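PDB 2PO1: exosome complex component Rrp42 from Pyrococcus abyssi, which probably serves as a non-catalytic subunit of the RNA-degrading exosome, helping to shape the active site of its partner Rrp41. Local coordinates for residues Gly12-Arg15 / Asp16-Asn20; Val129-Pro132 / Gly133-Val136; Gly243-Lys246 / Leu247-Met251; Glu263-Lys266 / Leu267-Ala271. All blocks are in the same frame, centred on the assembly; numbering follows the deposited sequence.

Contact 1: residues Gly12-Arg15 / Asp16-Asn20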
loop_
_atom_site.group_PDB
_atom_site.type_symbol
_atom_site.label_atom_id
_atom_site.label_comp_id
_atom_site.label_asym_id
_atom_site.label_seq_id
_atom_site.Cartn_x
_atom_site.Cartn_y
_atom_site.Cartn_z
ATOM N N GLY C 12 28.133 2.378 22.312
ATOM C CA GLY C 12 28.077 1.575 23.574
ATOM C C GLY C 12 29.276 1.805 24.483
ATOM O O GLY C 12 29.193 1.755 25.722
ATOM N N ILE C 13 30.391 2.052 23.813
ATOM C CA ILE C 13 31.546 2.743 24.336
ATOM C C ILE C 13 31.097 4.124 24.767
ATOM O O ILE C 13 31.635 4.713 25.712
ATOM C CB ILE C 13 32.606 2.890 23.210
ATOM C CG1 ILE C 13 32.581 1.671 22.245
ATOM C CG2 ILE C 13 34.007 3.166 23.771
ATOM C CD1 ILE C 13 32.614 0.266 22.909
ATOM N N MET C 14 30.074 4.611 24.050
ATOM C CA MET C 14 29.567 5.963 24.120
ATOM C C MET C 14 28.699 6.136 25.326
ATOM O O MET C 14 28.796 7.162 25.975
ATOM C CB MET C 14 28.780 6.288 22.842
ATOM C CG MET C 14 29.132 7.622 22.229
ATOM S SD MET C 14 30.902 7.841 22.288
ATOM C CE MET C 14 31.489 6.717 21.021
ATOM N N ARG C 15 27.868 5.143 25.649
ATOM C CA ARG C 15 27.077 5.221 26.885
ATOM C C ARG C 15 27.946 5.492 28.077
ATOM O O ARG C 15 27.634 6.361 28.880
ATOM C CB ARG C 15 26.126 4.015 27.162
ATOM C CG ARG C 15 25.381 4.130 28.574
ATOM C CD ARG C 15 23.844 3.744 28.612
ATOM N NE ARG C 15 23.340 3.825 30.004
ATOM C CZ ARG C 15 22.263 4.498 30.466
ATOM N NH1 ARG C 15 22.025 4.480 31.793
ATOM N NH2 ARG C 15 21.422 5.175 29.665
ATOM N N ASP C 16 29.047 4.753 28.193
ATOM C CA ASP C 16 29.847 4.835 29.383
ATOM C C ASP C 16 30.486 6.177 29.472
ATOM O O ASP C 16 30.588 6.738 30.550
ATOM C CB ASP C 16 30.878 3.736 29.394
ATOM C CG ASP C 16 30.270 2.388 29.685
ATOM O OD1 ASP C 16 30.622 1.406 29.009
ATOM O OD2 ASP C 16 29.447 2.307 30.606
ATOM N N HIS C 17 30.896 6.715 28.331
ATOM C CA HIS C 17 31.520 8.004 28.362
ATOM C C HIS C 17 30.510 9.088 28.710
ATOM O O HIS C 17 30.760 9.940 29.571
ATOM C CB HIS C 17 32.164 8.335 27.034
ATOM C CG HIS C 17 32.875 9.646 27.055
ATOM N ND1 HIS C 17 33.774 9.981 28.044
ATOM C CD2 HIS C 17 32.803 10.715 26.228
ATOM C CE1 HIS C 17 34.247 11.193 27.818
ATOM N NE2 HIS C 17 33.666 11.665 26.727
ATOM N N ILE C 18 29.385 9.043 28.011
ATOM C CA ILE C 18 28.264 9.931 28.302
ATOM C C ILE C 18 27.767 9.806 29.770
ATOM O O ILE C 18 27.661 10.815 30.440
ATOM C CB ILE C 18 27.206 9.833 27.237
ATOM C CG1 ILE C 18 27.808 10.292 25.901
ATOM C CG2 ILE C 18 25.984 10.640 27.574
ATOM C CD1 ILE C 18 26.855 10.125 24.717
ATOM N N ILE C 19 27.521 8.602 30.284
ATOM C CA ILE C 19 27.091 8.499 31.676
ATOM C C ILE C 19 28.083 9.092 32.640
ATOM O O ILE C 19 27.696 9.810 33.556
ATOM C CB ILE C 19 26.767 7.069 32.096
ATOM C CG1 ILE C 19 25.296 6.764 31.794
ATOM C CG2 ILE C 19 27.027 6.858 33.594
ATOM C CD1 ILE C 19 25.018 5.275 31.909
ATOM N N ASN C 20 29.373 8.809 32.435
ATOM C CA ASN C 20 30.386 9.230 33.349
ATOM C C ASN C 20 30.557 10.720 33.295
ATOM O O ASN C 20 30.701 11.340 34.332
ATOM C CB ASN C 20 31.712 8.494 33.099
ATOM C CG ASN C 20 31.650 7.039 33.500
ATOM O OD1 ASN C 20 30.560 6.514 33.751
ATOM N ND2 ASN C 20 32.812 6.357 33.544
#
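Ile19 N donates to Arg15 O at 2.6 Å with an N-H...O angle of 173°, the shortest backbone bond here. One residue earlier, Ile18 N meets Met14 O at 2.8 Å, again almost straight, whereas the bond from His17 N to Ile13 O is weak and long at 3.4 Å. Arg15 combines a long aliphatic stem with several donors, and its place uses both. With CG opposite the backbone N (chi1 176°), the stem runs toward the residue one turn on, while the terminal nitrogens leave the helix: NH1 forms a salt bridge with Asp221 and NH2 bonds to the carbonyl O of Val219. At the tip itself, Ile19 lies over one face of the guanidinium, its CG1 4.0 Å from Arg15 CZ and displaced toward the rim; its CD1 is modelled closer than normal packing allows, and that detail is doubtful. With alanine in place of Arg15, Asp221 would probably lose its cationic mate and Ile19 the flat group it lies against. Further round, Ile18 CD1 comes within 4.2 Å of Met14 CG, and the buried Ile18 also packs on Val219 and Ile28. Gly12 has a positive phi (87°), which suits a residue without a side chain. This is the i to i+4 pattern of an amphipathic alpha-helix, here near the chain's amino end and packed on strand 197-204 and helix 214-219.

Contact 2: residues Val129-Pro132 / Gly133-Val136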
loop_
_atom_site.group_PDB
_atom_site.type_symbol
_atom_site.label_atom_id
_atom_site.label_comp_id
_atom_site.label_asym_id
_atom_site.label_seq_id
_atom_site.Cartn_x
_atom_site.Cartn_y
_atom_site.Cartn_z
ATOM N N VAL C 129 -13.043 29.250 9.321
ATOM C CA VAL C 129 -14.276 28.875 8.659
ATOM C C VAL C 129 -14.662 29.939 7.650
ATOM O O VAL C 129 -14.584 31.127 7.944
ATOM C CB VAL C 129 -15.412 28.691 9.676
ATOM C CG1 VAL C 129 -16.706 28.470 8.970
ATOM C CG2 VAL C 129 -15.092 27.520 10.561
ATOM N N ILE C 130 -15.025 29.525 6.445
ATOM C CA ILE C 130 -15.500 30.484 5.449
ATOM C C ILE C 130 -17.002 30.353 5.298
ATOM O O ILE C 130 -17.736 31.338 5.383
ATOM C CB ILE C 130 -14.818 30.302 4.070
ATOM C CG1 ILE C 130 -13.298 30.261 4.224
ATOM C CG2 ILE C 130 -15.258 31.382 3.096
ATOM C CD1 ILE C 130 -12.696 31.421 5.020
ATOM N N VAL C 131 -17.473 29.138 5.070
ATOM C CA VAL C 131 -18.906 28.885 5.069
ATOM C C VAL C 131 -19.048 27.726 6.024
ATOM O O VAL C 131 -18.537 26.643 5.742
ATOM C CB VAL C 131 -19.399 28.488 3.678
ATOM C CG1 VAL C 131 -20.894 28.232 3.685
ATOM C CG2 VAL C 131 -19.026 29.566 2.679
ATOM N N PRO C 132 -19.660 27.961 7.203
ATOM C CA PRO C 132 -19.825 26.870 8.172
ATOM C C PRO C 132 -20.358 25.587 7.545
ATOM O O PRO C 132 -21.283 25.624 6.766
ATOM C CB PRO C 132 -20.807 27.457 9.187
ATOM C CG PRO C 132 -20.452 28.901 9.194
ATOM C CD PRO C 132 -20.175 29.236 7.736
ATOM N N GLY C 133 -19.703 24.470 7.821
ATOM C CA GLY C 133 -20.175 23.189 7.333
ATOM C C GLY C 133 -19.850 22.883 5.889
ATOM O O GLY C 133 -20.230 21.823 5.403
ATOM N N LYS C 134 -19.163 23.790 5.194
ATOM C CA LYS C 134 -18.966 23.637 3.749
ATOM C C LYS C 134 -17.594 24.043 3.236
ATOM O O LYS C 134 -17.057 23.398 2.350
ATOM C CB LYS C 134 -20.033 24.436 2.988
ATOM C CG LYS C 134 -21.461 24.117 3.425
ATOM C CD LYS C 134 -22.219 23.282 2.374
ATOM C CE LYS C 134 -21.966 21.749 2.458
ATOM N NZ LYS C 134 -23.055 21.026 1.689
ATOM N N ILE C 135 -17.041 25.142 3.739
ATOM C CA ILE C 135 -15.791 25.639 3.200
ATOM C C ILE C 135 -15.000 26.243 4.307
ATOM O O ILE C 135 -15.366 27.283 4.833
ATOM C CB ILE C 135 -15.960 26.721 2.106
ATOM C CG1 ILE C 135 -16.689 26.156 0.881
ATOM C CG2 ILE C 135 -14.560 27.328 1.750
ATOM C CD1 ILE C 135 -17.283 27.170 0.023
ATOM N N VAL C 136 -13.903 25.573 4.647
ATOM C CA VAL C 136 -13.004 26.031 5.662
ATOM C C VAL C 136 -11.576 26.043 5.101
ATOM O O VAL C 136 -11.269 25.448 4.045
ATOM C CB VAL C 136 -13.119 25.175 6.943
ATOM C CG1 VAL C 136 -14.561 25.087 7.360
ATOM C CG2 VAL C 136 -12.579 23.783 6.718
#
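Val131 and Ile135 form an antiparallel hydrogen-bonded pair, while Val129 and Val136 form a non-hydrogen-bonded one, and the register slips by one residue between them. Two carbonyls each hold a pair of donors: Ile135 O takes Ile130 N and Val131 N, both at 2.8 Å, while Val131 O takes Ile135 N at 2.9 Å and Lys134 N at 3.0 Å. The Lys134 donor is tilted 32° from the carbonyl plane, but the other three lie in it. Val131 and Ile135 share one face of the ladder, where Val131 CG2 meets Ile135 CD1 at 4.0 Å; both also pack on Val181. On the other face, Val129 CG2 touches Val136 CG1 at 4.1 Å. Ile130 sits at the corner of the chain, and its CB lies 3.8 Å from Ile135 CG2, since Ile135 has CG2 opposite its own backbone N. Branched, apolar residues suit these extended positions. At the turn, Pro132 fits because its ring already favours the phi required, and Gly133 fits because phi is positive (79°) and a beta carbon would collide with Pro132 O. Gly133 also bonds through its backbone to Pro78. The nearest atom of the bound nucleic acid is about 7 Å away. The whole is a tight beta hairpin closed by a type II turn, with a classic beta bulge on each arm, leading into strand 135-147.

Contact 3: residues Gly243-Lys246 / Leu247-Met251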
loop_
_atom_site.group_PDB
_atom_site.type_symbol
_atom_site.label_atom_id
_atom_site.label_comp_id
_atom_site.label_asym_id
_atom_site.label_seq_id
_atom_site.Cartn_x
_atom_site.Cartn_y
_atom_site.Cartn_z
ATOM N N GLY C 243 12.452 3.260 29.367
ATOM C CA GLY C 243 12.787 3.930 30.638
ATOM C C GLY C 243 11.552 4.283 31.427
ATOM O O GLY C 243 10.424 4.014 31.016
ATOM N N ALA C 244 11.795 4.924 32.569
ATOM C CA ALA C 244 10.784 5.231 33.521
ATOM C C ALA C 244 11.193 6.543 34.135
ATOM O O ALA C 244 12.374 6.812 34.282
ATOM C CB ALA C 244 10.728 4.192 34.576
ATOM N N PHE C 245 10.211 7.354 34.490
ATOM C CA PHE C 245 10.499 8.604 35.147
ATOM C C PHE C 245 9.867 8.551 36.501
ATOM O O PHE C 245 8.854 7.880 36.691
ATOM C CB PHE C 245 9.928 9.746 34.341
ATOM C CG PHE C 245 10.668 10.001 33.069
ATOM C CD1 PHE C 245 11.595 11.024 32.998
ATOM C CD2 PHE C 245 10.446 9.210 31.951
ATOM C CE1 PHE C 245 12.280 11.294 31.862
ATOM C CE2 PHE C 245 11.142 9.468 30.770
ATOM C CZ PHE C 245 12.083 10.530 30.728
ATOM N N LYS C 246 10.470 9.258 37.443
ATOM C CA LYS C 246 9.898 9.460 38.738
ATOM C C LYS C 246 8.952 10.638 38.610
ATOM O O LYS C 246 9.140 11.497 37.739
ATOM C CB LYS C 246 10.995 9.794 39.759
ATOM C CG LYS C 246 11.995 8.680 40.009
ATOM C CD LYS C 246 11.263 7.439 40.466
ATOM C CE LYS C 246 12.226 6.403 40.993
ATOM N NZ LYS C 246 11.438 5.207 41.288
ATOM N N LEU C 247 7.938 10.663 39.459
ATOM C CA LEU C 247 6.974 11.766 39.488
ATOM C C LEU C 247 7.705 13.131 39.682
ATOM O O LEU C 247 7.344 14.147 39.075
ATOM C CB LEU C 247 5.972 11.545 40.640
ATOM C CG LEU C 247 4.725 12.430 40.852
ATOM C CD1 LEU C 247 4.899 13.376 41.961
ATOM C CD2 LEU C 247 4.278 13.146 39.583
ATOM N N GLU C 248 8.733 13.134 40.518
ATOM C CA GLU C 248 9.504 14.343 40.770
ATOM C C GLU C 248 10.336 14.711 39.568
ATOM O O GLU C 248 10.671 15.857 39.420
ATOM C CB GLU C 248 10.393 14.171 41.983
ATOM C CG GLU C 248 10.698 12.722 42.232
ATOM C CD GLU C 248 9.579 12.025 43.005
ATOM O OE1 GLU C 248 9.048 12.619 44.009
ATOM O OE2 GLU C 248 9.247 10.882 42.604
ATOM N N GLU C 249 10.667 13.754 38.706
ATOM C CA GLU C 249 11.374 14.078 37.440
ATOM C C GLU C 249 10.464 14.739 36.454
ATOM O O GLU C 249 10.841 15.694 35.792
ATOM C CB GLU C 249 12.021 12.835 36.819
ATOM C CG GLU C 249 13.230 12.291 37.666
ATOM C CD GLU C 249 13.687 10.900 37.237
ATOM O OE1 GLU C 249 12.904 10.179 36.579
ATOM O OE2 GLU C 249 14.833 10.508 37.564
ATOM N N VAL C 250 9.253 14.220 36.338
ATOM C CA VAL C 250 8.198 14.884 35.558
ATOM C C VAL C 250 7.920 16.322 35.988
ATOM O O VAL C 250 7.935 17.246 35.173
ATOM C CB VAL C 250 6.917 14.058 35.631
ATOM C CG1 VAL C 250 5.712 14.804 34.993
ATOM C CG2 VAL C 250 7.192 12.727 34.984
ATOM N N MET C 251 7.649 16.495 37.274
ATOM C CA MET C 251 7.455 17.812 37.842
ATOM C C MET C 251 8.613 18.759 37.469
ATOM O O MET C 251 8.401 19.858 36.997
ATOM C CB MET C 251 7.353 17.687 39.356
ATOM C CG MET C 251 6.166 16.858 39.842
ATOM S SD MET C 251 6.092 16.535 41.657
ATOM C CE MET C 251 6.340 18.159 42.396
#
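Leu247 follows Lys246, the N-cap residue, and opens helix 247-275 with its CB 3.7 Å from Lys246 C. Glu248 comes next; its OE2 lies against Lys246 CB at 3.5 Å, an acid over an aliphatic carbon, while the lysine's NZ goes to an acidic side chain on the chain of another protein. Glu249 carries the contact. Its CG stands beside its own backbone N (chi1 -69°) and the chain beyond is extended, which takes the carboxylate back past the helix start, where OE1 accepts Lys246 N at 2.7 Å with an angle of 168°. The donor arrives from above the carboxylate plane, 46° out of it. OE1 also forms a salt bridge with Lys203, whose NZ bonds to Ala244 O as well. The negative charge probably also gains from the helix amino end. An alanine at this position is likely to leave the Lys246 N-H without its acceptor and Lys203 without its anionic mate. Val250 then returns a helical bond, N to Lys246 O at 3.1 Å, and sets its CG2 4.1 Å from Phe245 CB. Apolar residues suit these two buried places, where both pack on Ile224. Glu249 reaching back to the N-cap N-H is one half of a capping box, and with the Phe245-Val250 pair, a hydrophobic staple, it marks the amino end of helix 247-275.

Contact 4: residues Glu263-Lys266 / Leu267-Ala271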
loop_
_atom_site.group_PDB
_atom_site.type_symbol
_atom_site.label_atom_id
_atom_site.label_comp_id
_atom_site.label_asym_id
_atom_site.label_seq_id
_atom_site.Cartn_x
_atom_site.Cartn_y
_atom_site.Cartn_z
ATOM N N GLU C 263 12.238 30.807 26.728
ATOM C CA GLU C 263 13.477 31.281 26.110
ATOM C C GLU C 263 13.394 31.013 24.589
ATOM O O GLU C 263 13.857 31.803 23.779
ATOM C CB GLU C 263 14.656 30.513 26.714
ATOM C CG GLU C 263 14.924 30.821 28.213
ATOM C CD GLU C 263 16.086 29.988 28.757
ATOM O OE1 GLU C 263 16.417 28.992 28.133
ATOM O OE2 GLU C 263 16.642 30.310 29.813
ATOM N N ILE C 264 12.775 29.894 24.222
ATOM C CA ILE C 264 12.613 29.531 22.820
ATOM C C ILE C 264 11.553 30.393 22.123
ATOM O O ILE C 264 11.759 30.837 20.968
ATOM C CB ILE C 264 12.311 28.040 22.702
ATOM C CG1 ILE C 264 13.538 27.272 23.254
ATOM C CG2 ILE C 264 11.937 27.701 21.280
ATOM C CD1 ILE C 264 13.689 25.965 22.768
ATOM N N ARG C 265 10.437 30.645 22.812
ATOM C CA ARG C 265 9.383 31.521 22.240
ATOM C C ARG C 265 9.952 32.870 21.830
ATOM O O ARG C 265 9.660 33.381 20.732
ATOM C CB ARG C 265 8.276 31.719 23.254
ATOM C CG ARG C 265 6.939 32.236 22.746
ATOM C CD ARG C 265 5.893 31.202 23.260
ATOM N NE ARG C 265 6.126 31.016 24.683
ATOM C CZ ARG C 265 6.031 29.875 25.357
ATOM N NH1 ARG C 265 5.667 28.715 24.808
ATOM N NH2 ARG C 265 6.333 29.922 26.625
ATOM N N LYS C 266 10.762 33.461 22.698
ATOM C CA LYS C 266 11.445 34.682 22.311
ATOM C C LYS C 266 12.239 34.572 20.979
ATOM O O LYS C 266 12.215 35.490 20.171
ATOM C CB LYS C 266 12.339 35.166 23.434
ATOM C CG LYS C 266 11.581 35.511 24.679
ATOM C CD LYS C 266 12.517 36.221 25.674
ATOM C CE LYS C 266 11.931 36.237 27.075
ATOM N NZ LYS C 266 10.592 36.871 27.098
ATOM N N LEU C 267 12.923 33.448 20.747
ATOM C CA LEU C 267 13.667 33.264 19.501
ATOM C C LEU C 267 12.738 33.111 18.303
ATOM O O LEU C 267 12.991 33.679 17.247
ATOM C CB LEU C 267 14.559 32.027 19.580
ATOM C CG LEU C 267 15.655 32.179 20.608
ATOM C CD1 LEU C 267 16.363 30.821 20.908
ATOM C CD2 LEU C 267 16.663 33.300 20.196
ATOM N N ILE C 268 11.682 32.319 18.485
ATOM C CA ILE C 268 10.621 32.224 17.517
ATOM C C ILE C 268 10.016 33.571 17.159
ATOM O O ILE C 268 9.907 33.876 15.990
ATOM C CB ILE C 268 9.491 31.270 17.971
ATOM C CG1 ILE C 268 10.031 29.829 18.125
ATOM C CG2 ILE C 268 8.331 31.355 16.988
ATOM C CD1 ILE C 268 9.013 28.873 18.887
ATOM N N LEU C 269 9.633 34.383 18.145
ATOM C CA LEU C 269 8.957 35.626 17.821
ATOM C C LEU C 269 9.929 36.519 17.033
ATOM O O LEU C 269 9.531 37.186 16.090
ATOM C CB LEU C 269 8.490 36.357 19.089
ATOM C CG LEU C 269 7.033 36.237 19.548
ATOM C CD1 LEU C 269 6.165 35.669 18.442
ATOM C CD2 LEU C 269 6.945 35.415 20.814
ATOM N N GLU C 270 11.207 36.478 17.428
ATOM C CA GLU C 270 12.292 37.274 16.831
ATOM C C GLU C 270 12.457 36.871 15.350
ATOM O O GLU C 270 12.487 37.700 14.457
ATOM C CB GLU C 270 13.556 36.976 17.636
ATOM C CG GLU C 270 14.812 37.759 17.285
ATOM C CD GLU C 270 15.882 37.751 18.422
ATOM O OE1 GLU C 270 16.749 38.650 18.400
ATOM O OE2 GLU C 270 15.861 36.861 19.337
ATOM N N ALA C 271 12.530 35.584 15.099
ATOM C CA ALA C 271 12.660 35.064 13.718
ATOM C C ALA C 271 11.457 35.466 12.922
ATOM O O ALA C 271 11.572 35.877 11.772
ATOM C CB ALA C 271 12.772 33.563 13.724
#
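Arg265 and Leu269 lie side by side and point the same way, with Arg265 CG 3.7 Å from Leu269 CD2. That methyl also rests 3.4 Å from Arg265 O, the carbonyl that receives Leu269 N. On the adjoining side of the helix, Ile264 CG2 meets Ile268 CD1 at 4.0 Å. Each isoleucine has CG1 beside its own backbone N (chi1 -63° in both), and Ile268 CG1 therefore lies against Ile264 O at 3.5 Å while its CD1 continues to the neighbouring side chain. The backbone fixes these spacings: Ile268 N bonds to Ile264 O at 2.9 Å, and Glu270 N to Lys266 O at 3.1 Å, the latter donor tilted from the carbonyl plane. Further out, the bent Arg265 chain turns its guanidinium back along the helix, where NH2 forms a salt bridge with Glu262 and NH1 bonds to the carbonyl O of Ile195. Glu262 reaches Lys266 NZ with its other oxygen, and one acid thus serves two bases. Arginine suits its buried place because its stem packs like a hydrocarbon while its polar end finds partners; Lys266 and Glu270 suit the exposed side. Leu267 extends the apolar side onto Ile41 of strand 39-43. Through Ile264 and Ile268, this part of helix 247-275 packs on helix 152-166 and strands 39-43 and 197-204, joining elements of both halves of the chain.

Overall arrangement
Contacts 3 and 4 share helix 247-275, their centres 28 Å apart: the first caps its start beside another protein chain, the second packs a later part against helix 152-166 and two strands. Contacts 1 and 2 are surface pieces on opposite sides of the chain's centre, about 55 Å between centres. Contact 1 also touches strand 197-204, which the helix of contact 4 packs on too. Chemistry follows place. Contact 2, a hairpin, relies on backbone pairing and branched apolar residues, whereas the three helical contacts add charged groups that reach beyond the helix: Arg15 to Asp221, Glu249 to Lys203, Arg265 to the carbonyl of Ile195. Contacts 3 and 4 are partly buried.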